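Local coordinates for putative methyl-accepting chemotaxis signal transduction protein (Campylobacter jejuni, PDB 6W3V), which probably senses chemical ligands outside the cell and passes the signal on to steer chemotaxis, here holding phenylalanine in its sensor domain, at residues A78-L83 against D133-Q138; V140-K145 against G158-S163; N215-K220 against G228-V233. One frame throughout, in Å; residues are numbered along the deposited sequence.

Contact 1: residues A78-L83 against D133-Q138; sequences ALNVYL and DTVLKQ. With PHE (phenylalanine), chain C.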
loop_
_atom_site.group_PDB
_atom_site.type_symbol
_atom_site.label_atom_id
_atom_site.label_comp_id
_atom_site.label_asym_id
_atom_site.label_seq_id
_atom_site.Cartn_x
_atom_site.Cartn_y
_atom_site.Cartn_z
ATOM N N ALA A 78 8.669 -9.358 -6.192
ATOM C CA ALA A 78 7.299 -9.008 -6.543
ATOM C C ALA A 78 6.542 -10.269 -6.971
ATOM O O ALA A 78 7.145 -11.284 -7.344
ATOM C CB ALA A 78 7.249 -7.975 -7.640
ATOM N N LEU A 79 5.211 -10.227 -6.924
ATOM C CA LEU A 79 4.392 -11.360 -7.314
ATOM C C LEU A 79 4.299 -11.434 -8.823
ATOM O O LEU A 79 4.406 -12.506 -9.380
ATOM C CB LEU A 79 3.001 -11.241 -6.684
ATOM C CG LEU A 79 2.198 -12.528 -6.752
ATOM C CD1 LEU A 79 2.861 -13.590 -5.854
ATOM C CD2 LEU A 79 0.738 -12.316 -6.376
ATOM N N ASN A 80 4.044 -10.303 -9.456
ATOM C CA ASN A 80 3.896 -10.215 -10.910
ATOM C C ASN A 80 4.465 -8.883 -11.332
ATOM O O ASN A 80 4.313 -7.901 -10.620
ATOM C CB ASN A 80 2.422 -10.232 -11.343
ATOM C CG ASN A 80 1.658 -11.497 -10.996
ATOM O OD1 ASN A 80 2.007 -12.603 -11.443
ATOM N ND2 ASN A 80 0.627 -11.340 -10.170
ATOM N N VAL A 81 5.071 -8.839 -12.530
ATOM C CA VAL A 81 5.478 -7.630 -13.169
ATOM C C VAL A 81 5.097 -7.777 -14.643
ATOM O O VAL A 81 5.357 -8.827 -15.236
ATOM C CB VAL A 81 6.976 -7.331 -13.016
ATOM C CG1 VAL A 81 7.408 -6.116 -13.775
ATOM C CG2 VAL A 81 7.380 -7.233 -11.552
ATOM N N TYR A 82 4.447 -6.762 -15.219
ATOM C CA TYR A 82 3.859 -6.940 -16.521
ATOM C C TYR A 82 3.798 -5.616 -17.268
ATOM O O TYR A 82 3.806 -4.533 -16.723
ATOM C CB TYR A 82 2.475 -7.589 -16.413
ATOM C CG TYR A 82 1.584 -7.050 -15.305
ATOM C CD1 TYR A 82 1.657 -7.587 -14.015
ATOM C CD2 TYR A 82 0.718 -5.987 -15.493
ATOM C CE1 TYR A 82 0.899 -7.102 -12.990
ATOM C CE2 TYR A 82 -0.037 -5.475 -14.456
ATOM C CZ TYR A 82 -0.002 -6.087 -13.209
ATOM O OH TYR A 82 -0.787 -5.574 -12.215
ATOM N N LEU A 83 3.666 -5.756 -18.593
ATOM C CA LEU A 83 3.517 -4.614 -19.508
ATOM C C LEU A 83 2.349 -4.868 -20.441
ATOM O O LEU A 83 2.404 -5.804 -21.260
ATOM C CB LEU A 83 4.796 -4.402 -20.326
ATOM C CG LEU A 83 4.788 -3.213 -21.297
ATOM C CD1 LEU A 83 4.674 -1.879 -20.575
ATOM C CD2 LEU A 83 5.992 -3.213 -22.229
ATOM N N ASP A 133 -5.442 -10.615 -6.877
ATOM C CA ASP A 133 -4.801 -10.814 -8.180
ATOM C C ASP A 133 -5.423 -12.032 -8.812
ATOM O O ASP A 133 -5.434 -13.124 -8.237
ATOM C CB ASP A 133 -3.323 -11.052 -7.946
ATOM C CG ASP A 133 -2.621 -11.583 -9.148
ATOM O OD1 ASP A 133 -2.878 -11.041 -10.239
ATOM O OD2 ASP A 133 -1.841 -12.576 -8.982
ATOM N N THR A 134 -5.743 -11.869 -10.104
ATOM C CA THR A 134 -6.350 -12.977 -10.826
ATOM C C THR A 134 -5.330 -14.007 -11.321
ATOM O O THR A 134 -5.692 -15.156 -11.620
ATOM C CB THR A 134 -7.197 -12.507 -12.022
ATOM O OG1 THR A 134 -6.357 -11.771 -12.904
ATOM C CG2 THR A 134 -8.321 -11.604 -11.542
ATOM N N VAL A 135 -4.079 -13.590 -11.472
ATOM C CA VAL A 135 -3.054 -14.494 -11.995
ATOM C C VAL A 135 -2.676 -15.544 -10.923
ATOM O O VAL A 135 -2.759 -16.749 -11.153
ATOM C CB VAL A 135 -1.811 -13.730 -12.510
ATOM C CG1 VAL A 135 -0.698 -14.702 -12.871
ATOM C CG2 VAL A 135 -2.160 -12.886 -13.737
ATOM N N LEU A 136 -2.349 -15.077 -9.720
ATOM C CA LEU A 136 -1.832 -15.965 -8.686
ATOM C C LEU A 136 -2.779 -16.042 -7.466
ATOM O O LEU A 136 -2.509 -16.770 -6.524
ATOM C CB LEU A 136 -0.385 -15.596 -8.287
ATOM C CG LEU A 136 0.714 -15.979 -9.318
ATOM C CD1 LEU A 136 2.083 -15.330 -9.079
ATOM C CD2 LEU A 136 0.856 -17.495 -9.466
ATOM N N LYS A 137 -3.907 -15.345 -7.516
ATOM C CA LYS A 137 -4.941 -15.414 -6.462
ATOM C C LYS A 137 -4.347 -15.192 -5.060
ATOM O O LYS A 137 -4.606 -15.991 -4.134
ATOM C CB LYS A 137 -5.714 -16.720 -6.565
ATOM C CG LYS A 137 -6.354 -16.883 -7.934
ATOM C CD LYS A 137 -7.713 -16.221 -7.982
ATOM C CE LYS A 137 -8.397 -16.527 -9.307
ATOM N NZ LYS A 137 -9.302 -15.421 -9.712
ATOM N N GLN A 138 -3.579 -14.097 -4.966
ATOM C CA GLN A 138 -3.197 -13.468 -3.692
ATOM C C GLN A 138 -3.642 -12.015 -3.662
ATOM O O GLN A 138 -3.644 -11.350 -4.694
ATOM C CB GLN A 138 -1.693 -13.573 -3.437
ATOM C CG GLN A 138 -1.194 -15.001 -3.487
ATOM C CD GLN A 138 0.284 -15.105 -3.272
ATOM O OE1 GLN A 138 0.860 -14.257 -2.600
ATOM N NE2 GLN A 138 0.918 -16.091 -3.905
HETATM N N PHE C . -2.821 -8.356 -10.535
HETATM C CA PHE C . -3.198 -8.162 -11.954
HETATM C C PHE C . -4.714 -8.220 -12.058
HETATM O O PHE C . -5.318 -9.062 -11.371
HETATM C CB PHE C . -2.591 -9.299 -12.789
HETATM C CG PHE C . -2.854 -9.200 -14.238
HETATM C CD1 PHE C . -4.029 -9.674 -14.736
HETATM C CD2 PHE C . -1.916 -8.688 -15.084
HETATM C CE1 PHE C . -4.274 -9.659 -16.089
HETATM C CE2 PHE C . -2.184 -8.622 -16.417
HETATM C CZ PHE C . -3.407 -9.011 -16.901
HETATM O OXT PHE C . -5.302 -7.447 -12.841
#

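Contact 2: residues V140-K145 against G158-S163; sequences VITYSK and GVDIPS. With PHE (phenylalanine), chain C.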
loop_
_atom_site.group_PDB
_atom_site.type_symbol
_atom_site.label_atom_id
_atom_site.label_comp_id
_atom_site.label_asym_id
_atom_site.label_seq_id
_atom_site.Cartn_x
_atom_site.Cartn_y
_atom_site.Cartn_z
ATOM N N VAL A 140 -3.006 -8.212 -3.487
ATOM C CA VAL A 140 -1.884 -7.413 -3.928
ATOM C C VAL A 140 -2.242 -5.950 -3.916
ATOM O O VAL A 140 -3.412 -5.589 -3.949
ATOM C CB VAL A 140 -1.368 -7.785 -5.325
ATOM C CG1 VAL A 140 -0.902 -9.220 -5.400
ATOM C CG2 VAL A 140 -2.396 -7.472 -6.392
ATOM N N ILE A 141 -1.198 -5.123 -3.839
ATOM C CA ILE A 141 -1.233 -3.710 -4.142
ATOM C C ILE A 141 -0.505 -3.594 -5.470
ATOM O O ILE A 141 0.613 -4.092 -5.612
ATOM C CB ILE A 141 -0.592 -2.847 -3.067
ATOM C CG1 ILE A 141 -1.410 -2.969 -1.793
ATOM C CG2 ILE A 141 -0.449 -1.408 -3.496
ATOM C CD1 ILE A 141 -0.618 -2.578 -0.559
ATOM N N THR A 142 -1.126 -2.925 -6.441
ATOM C CA THR A 142 -0.512 -2.761 -7.770
ATOM C C THR A 142 -0.077 -1.332 -7.958
ATOM O O THR A 142 -0.807 -0.394 -7.647
ATOM C CB THR A 142 -1.493 -3.173 -8.874
ATOM O OG1 THR A 142 -1.799 -4.567 -8.740
ATOM C CG2 THR A 142 -0.934 -2.915 -10.269
ATOM N N TYR A 143 1.152 -1.181 -8.469
ATOM C CA TYR A 143 1.726 0.083 -8.875
ATOM C C TYR A 143 1.734 0.035 -10.404
ATOM O O TYR A 143 2.389 -0.838 -10.973
ATOM C CB TYR A 143 3.128 0.222 -8.306
ATOM C CG TYR A 143 3.161 0.119 -6.798
ATOM C CD1 TYR A 143 3.158 -1.109 -6.184
ATOM C CD2 TYR A 143 3.076 1.242 -6.013
ATOM C CE1 TYR A 143 3.097 -1.208 -4.793
ATOM C CE2 TYR A 143 3.031 1.164 -4.621
ATOM C CZ TYR A 143 2.997 -0.075 -4.039
ATOM O OH TYR A 143 2.979 -0.168 -2.651
ATOM N N SER A 144 1.060 0.975 -11.036
ATOM C CA SER A 144 1.013 0.988 -12.500
ATOM C C SER A 144 1.497 2.326 -13.033
ATOM O O SER A 144 1.354 3.353 -12.387
ATOM C CB SER A 144 -0.336 0.584 -13.043
ATOM O OG SER A 144 -1.342 1.461 -12.680
ATOM N N LYS A 145 1.994 2.315 -14.277
ATOM C CA LYS A 145 2.564 3.516 -14.859
ATOM C C LYS A 145 2.524 3.365 -16.371
ATOM O O LYS A 145 3.036 2.378 -16.928
ATOM C CB LYS A 145 4.040 3.657 -14.432
ATOM C CG LYS A 145 4.739 4.940 -14.786
ATOM C CD LYS A 145 4.072 6.173 -14.254
ATOM C CE LYS A 145 5.011 7.363 -14.150
ATOM N NZ LYS A 145 5.236 7.961 -15.495
ATOM N N GLY A 158 2.801 -2.689 -14.852
ATOM C CA GLY A 158 2.257 -2.978 -13.548
ATOM C C GLY A 158 3.169 -3.848 -12.735
ATOM O O GLY A 158 3.857 -4.733 -13.243
ATOM N N VAL A 159 3.158 -3.562 -11.428
ATOM C CA VAL A 159 3.984 -4.241 -10.450
ATOM C C VAL A 159 3.076 -4.631 -9.269
ATOM O O VAL A 159 2.407 -3.753 -8.693
ATOM C CB VAL A 159 5.117 -3.344 -9.940
ATOM C CG1 VAL A 159 5.838 -4.032 -8.777
ATOM C CG2 VAL A 159 6.070 -2.972 -11.040
ATOM N N ASP A 160 2.962 -5.926 -8.995
ATOM C CA ASP A 160 2.099 -6.442 -7.907
ATOM C C ASP A 160 2.964 -6.832 -6.725
ATOM O O ASP A 160 3.810 -7.733 -6.840
ATOM C CB ASP A 160 1.335 -7.689 -8.345
ATOM C CG ASP A 160 0.307 -7.436 -9.453
ATOM O OD1 ASP A 160 -0.015 -6.258 -9.743
ATOM O OD2 ASP A 160 -0.187 -8.464 -9.964
ATOM N N ILE A 161 2.697 -6.191 -5.597
ATOM C CA ILE A 161 3.365 -6.510 -4.352
ATOM C C ILE A 161 2.328 -7.090 -3.394
ATOM O O ILE A 161 1.246 -6.524 -3.271
ATOM C CB ILE A 161 3.977 -5.255 -3.729
ATOM C CG1 ILE A 161 4.927 -4.523 -4.694
ATOM C CG2 ILE A 161 4.698 -5.595 -2.425
ATOM C CD1 ILE A 161 6.125 -5.314 -5.134
ATOM N N PRO A 162 2.598 -8.251 -2.776
ATOM C CA PRO A 162 1.599 -8.797 -1.853
ATOM C C PRO A 162 1.262 -7.813 -0.745
ATOM O O PRO A 162 2.149 -7.201 -0.151
ATOM C CB PRO A 162 2.292 -10.028 -1.297
ATOM C CG PRO A 162 3.254 -10.433 -2.381
ATOM C CD PRO A 162 3.740 -9.154 -2.958
ATOM N N SER A 163 -0.027 -7.601 -0.504
ATOM C CA SER A 163 -0.451 -6.715 0.560
ATOM C C SER A 163 0.001 -7.250 1.906
ATOM O O SER A 163 0.252 -6.446 2.834
ATOM C CB SER A 163 -1.963 -6.457 0.529
ATOM O OG SER A 163 -2.646 -7.678 0.506
HETATM N N PHE C . -2.821 -8.356 -10.535
HETATM C CA PHE C . -3.198 -8.162 -11.954
HETATM C C PHE C . -4.714 -8.220 -12.058
HETATM O O PHE C . -5.318 -9.062 -11.371
HETATM C CB PHE C . -2.591 -9.299 -12.789
HETATM C CG PHE C . -2.854 -9.200 -14.238
HETATM C CD1 PHE C . -4.029 -9.674 -14.736
HETATM C CD2 PHE C . -1.916 -8.688 -15.084
HETATM C CE1 PHE C . -4.274 -9.659 -16.089
HETATM C CE2 PHE C . -2.184 -8.622 -16.417
HETATM C CZ PHE C . -3.407 -9.011 -16.901
HETATM O OXT PHE C . -5.302 -7.447 -12.841
#

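Contact 3: residues N215-K220 against G228-V233; sequences NFFSYK and GACTKV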
loop_
_atom_site.group_PDB
_atom_site.type_symbol
_atom_site.label_atom_id
_atom_site.label_comp_id
_atom_site.label_asym_id
_atom_site.label_seq_id
_atom_site.Cartn_x
_atom_site.Cartn_y
_atom_site.Cartn_z
ATOM N N ASN A 215 -4.558 14.027 16.776
ATOM C CA ASN A 215 -5.077 14.627 17.989
ATOM C C ASN A 215 -5.507 13.531 18.953
ATOM O O ASN A 215 -6.453 12.827 18.707
ATOM C CB ASN A 215 -6.194 15.614 17.656
ATOM C CG ASN A 215 -5.674 16.812 16.865
ATOM O OD1 ASN A 215 -4.529 17.221 17.050
ATOM N ND2 ASN A 215 -6.468 17.300 15.908
ATOM N N PHE A 216 -4.826 13.461 20.091
ATOM C CA PHE A 216 -5.034 12.441 21.116
ATOM C C PHE A 216 -6.402 12.651 21.730
ATOM O O PHE A 216 -6.754 13.766 22.070
ATOM C CB PHE A 216 -3.933 12.617 22.166
ATOM C CG PHE A 216 -3.588 11.378 22.943
ATOM C CD1 PHE A 216 -3.166 10.212 22.305
ATOM C CD2 PHE A 216 -3.532 11.422 24.325
ATOM C CE1 PHE A 216 -2.771 9.113 23.061
ATOM C CE2 PHE A 216 -3.155 10.325 25.061
ATOM C CZ PHE A 216 -2.715 9.182 24.442
ATOM N N PHE A 217 -7.121 11.556 21.922
ATOM C CA PHE A 217 -8.489 11.572 22.428
ATOM C C PHE A 217 -8.720 10.469 23.468
ATOM O O PHE A 217 -7.918 9.533 23.573
ATOM C CB PHE A 217 -9.509 11.479 21.296
ATOM C CG PHE A 217 -9.321 10.295 20.375
ATOM C CD1 PHE A 217 -9.596 8.998 20.777
ATOM C CD2 PHE A 217 -8.949 10.491 19.069
ATOM C CE1 PHE A 217 -9.450 7.919 19.910
ATOM C CE2 PHE A 217 -8.738 9.421 18.228
ATOM C CZ PHE A 217 -8.984 8.128 18.625
ATOM N N SER A 218 -9.797 10.619 24.242
ATOM C CA SER A 218 -10.254 9.615 25.181
ATOM C C SER A 218 -11.528 9.031 24.590
ATOM O O SER A 218 -12.277 9.707 23.901
ATOM C CB SER A 218 -10.527 10.202 26.585
ATOM O OG SER A 218 -11.459 11.207 26.470
ATOM N N TYR A 219 -11.747 7.760 24.863
ATOM C CA TYR A 219 -12.970 7.083 24.526
ATOM C C TYR A 219 -13.176 5.908 25.486
ATOM O O TYR A 219 -12.312 5.593 26.284
ATOM C CB TYR A 219 -12.937 6.621 23.059
ATOM C CG TYR A 219 -12.025 5.467 22.751
ATOM C CD1 TYR A 219 -10.665 5.639 22.581
ATOM C CD2 TYR A 219 -12.519 4.175 22.633
ATOM C CE1 TYR A 219 -9.825 4.560 22.326
ATOM C CE2 TYR A 219 -11.678 3.093 22.379
ATOM C CZ TYR A 219 -10.324 3.293 22.176
ATOM O OH TYR A 219 -9.509 2.216 21.954
ATOM N N LYS A 220 -14.327 5.257 25.374
ATOM C CA LYS A 220 -14.689 4.182 26.278
ATOM C C LYS A 220 -14.757 2.836 25.571
ATOM O O LYS A 220 -15.159 2.748 24.423
ATOM C CB LYS A 220 -16.018 4.478 26.966
ATOM C CG LYS A 220 -15.925 5.605 27.965
ATOM C CD LYS A 220 -17.188 5.701 28.794
ATOM C CE LYS A 220 -17.357 7.082 29.376
ATOM N NZ LYS A 220 -18.691 7.166 30.022
ATOM N N GLY A 228 -6.327 7.376 22.531
ATOM C CA GLY A 228 -5.850 7.045 21.235
ATOM C C GLY A 228 -5.694 8.228 20.318
ATOM O O GLY A 228 -6.032 9.344 20.682
ATOM N N ALA A 229 -5.213 7.956 19.095
ATOM C CA ALA A 229 -5.087 8.966 18.077
ATOM C C ALA A 229 -5.079 8.255 16.745
ATOM O O ALA A 229 -4.631 7.107 16.654
ATOM C CB ALA A 229 -3.787 9.724 18.217
ATOM N N CYS A 230 -5.524 8.944 15.695
ATOM C CA CYS A 230 -5.474 8.397 14.362
ATOM C C CYS A 230 -4.977 9.493 13.447
ATOM O O CYS A 230 -5.108 10.672 13.768
ATOM C CB CYS A 230 -6.847 7.948 13.889
ATOM S SG CYS A 230 -7.628 6.664 14.858
ATOM N N THR A 231 -4.536 9.103 12.252
ATOM C CA THR A 231 -4.176 10.052 11.240
ATOM C C THR A 231 -4.341 9.413 9.866
ATOM O O THR A 231 -4.224 8.205 9.732
ATOM C CB THR A 231 -2.741 10.523 11.408
ATOM O OG1 THR A 231 -2.481 11.555 10.455
ATOM C CG2 THR A 231 -1.763 9.391 11.166
ATOM N N LYS A 232 -4.643 10.223 8.855
ATOM C CA LYS A 232 -4.678 9.747 7.466
ATOM C C LYS A 232 -3.263 9.483 6.965
ATOM O O LYS A 232 -2.345 10.238 7.257
ATOM C CB LYS A 232 -5.357 10.760 6.537
ATOM C CG LYS A 232 -6.857 10.901 6.712
ATOM C CD LYS A 232 -7.603 9.568 6.732
ATOM C CE LYS A 232 -7.777 8.997 5.338
ATOM N NZ LYS A 232 -8.826 7.945 5.353
ATOM N N VAL A 233 -3.091 8.366 6.278
ATOM C CA VAL A 233 -1.854 8.063 5.602
ATOM C C VAL A 233 -2.251 7.540 4.231
ATOM O O VAL A 233 -2.753 6.435 4.090
ATOM C CB VAL A 233 -1.015 7.014 6.383
ATOM C CG1 VAL A 233 0.355 6.921 5.748
ATOM C CG2 VAL A 233 -0.892 7.373 7.845
HETATM O O HOH W 1 -6.851 11.535 16.264
#

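Contact 1: residues A78-L83 against D133-Q138
Asp133, in the loop after strand 126-132, meets Asn80 of strand 80-84, the two side chains coming from opposite directions. Asn80 ND2 donates to Asp133 OD2 at 3.0 Å; the acceptor lies in the amide plane, but the amide comes down on the carboxylate from above its plane, and the N-H...O angle is only 139°. On the opposite face of that plane the backbone N of Leu136 reaches Asp133 OD2 at 2.7 Å, so this oxygen is gripped by two donors. The other oxygen, Asp133 OD1, accepts from Val135 N, closing an Asx turn, and from the amino N of the bound phenylalanine at 2.7 Å. Two turn bonds thus fix the rotation of the carboxylate that receives the ligand amine. Thr134 follows, its backbone N giving a nearly straight bond to the ligand carboxylate O at 3.1 Å. This is the amino-acid pocket of a Cache-type PDC sensor domain: Asp133 and Asp160 hold the amine, and Tyr82 lays one ring face under ligand CD2, which sits over its centre. Val135 splits its branches, CG2 against ligand CB and CG1 against Asn80 OD1, a buried oxygen with no polar partner in the model. Leu136 CD1 also touches this oxygen and packs on Leu79 CG at 3.6 Å. A chi1 of -166° turns the Leu79 branches toward the loop, where Leu79 CD1 meets the amide NE2 of Gln138 at 3.7 Å and CD2 lies against Gln138 CB.

Contact 2: residues V140-K145 against G158-S163
Asp160 and Thr142 face each other as a non-hydrogen-bonded pair of two antiparallel strands, their side chains side by side and pointing the same way. From Asp160, CB rests on Val140 CG1 at 4.0 Å, an apolar contact at the root of the side chain. CG lies anti to the carbonyl carbon (chi1 -66°), and the two oxygens it carries serve different partners. Asp160 OD1 accepts a hydrogen bond from Thr142 OG1 at 2.7 Å, the donor standing above the carboxylate plane; Thr142 CG2 lies 3.5 Å from Asp160 OD1. The Tyr131 hydroxyl is a further partner of Thr142 OG1, and Tyr82 OH of Asp160 OD1. At the other tip, Asp160 OD2 accepts from the amino N of phenylalanine at 2.7 Å. Asn80 ND2 also donates to OD2 and helps hold it in place, while the carboxylate itself probably balances the ammonium charge.

Behind this polar face the backbones bond in pairs, Ile141 with Ile161 and Tyr143 with Val159. On the other face Tyr143 CE1 packs against Ile161 CG1 at 3.8 Å, and both side chains reach Phe32 of the long helix 4-48. Strands 139-149 and 152-162 form an antiparallel beta hairpin in the sheet of the PDC fold, with the long helix on one face and the ligand pocket of a Cache-type sensor on the other.

Contact 3: residues N215-K220 against G228-V233
A beta hairpin of strands 217-221 and 224-233 lies at the edge of the second, five-stranded antiparallel sheet, and Phe217 and Gly228 pair across it. This sheet is separate from the one that carries the phenylalanine pocket. Phe217 N donates to Gly228 O at 2.8 Å, and Gly228 N returns a bond to Phe217 O at 2.9 Å. The same Gly228 O receives a CA-H contact from Phe216, whose CA is 3.3 Å away.

The Phe217 ring then folds back over the partner strand. Its CG takes the position between backbone N and carbonyl carbon (chi1 55°), which swings the ring over the peptide so that Gly228 O stands 3.3 Å above the ring plane, over its centre. Ala229 N lies over that same face. Farther along, Phe217 CE2 meets Ala229 CA, and Phe217 CZ reaches Cys230 SG at 4.3 Å; that sulfur forms a disulfide with Cys239 of strand 236-243. The edge of the ring, in plane, is met by Tyr219 CD1. Phe216 goes the other way, its ring edge meeting Ala229 CB, which lies 4.2 Å from Phe216 CD1, while the side chain also packs on Leu15 and Gln18 of helix 4-48.

Where the two backbones diverge, a water bridges them, 2.8 Å from Asn215 O, to which it probably donates, and accepting from Cys230 N at 3.0 Å. With direct backbone bonding between the two segments limited to one residue pair, the strands depend beyond it on the water bridge and on the aromatic face laid over the Gly228 peptide, while the neighbouring disulfide ties Cys230 covalently to the next strand of the sheet.

Contacts 1 and 2 touch and share the phenylalanine site: strands 80-84 and 152-162 are neighbours in one sheet, joined by a probable backbone bond from Gly158 N to Tyr82 O. Contact 2 is the buried one, built on regular backbone pairing, whereas contact 1 is partly buried and links strand to loop through side chains. Each lends an acidic group to the site. Contact 3 stands apart in another sheet, its centre about 30 Å from that of contact 2; also partly buried, it relies on aromatic packing, a bridging water and a nearby disulfide, with no ligand charge to meet.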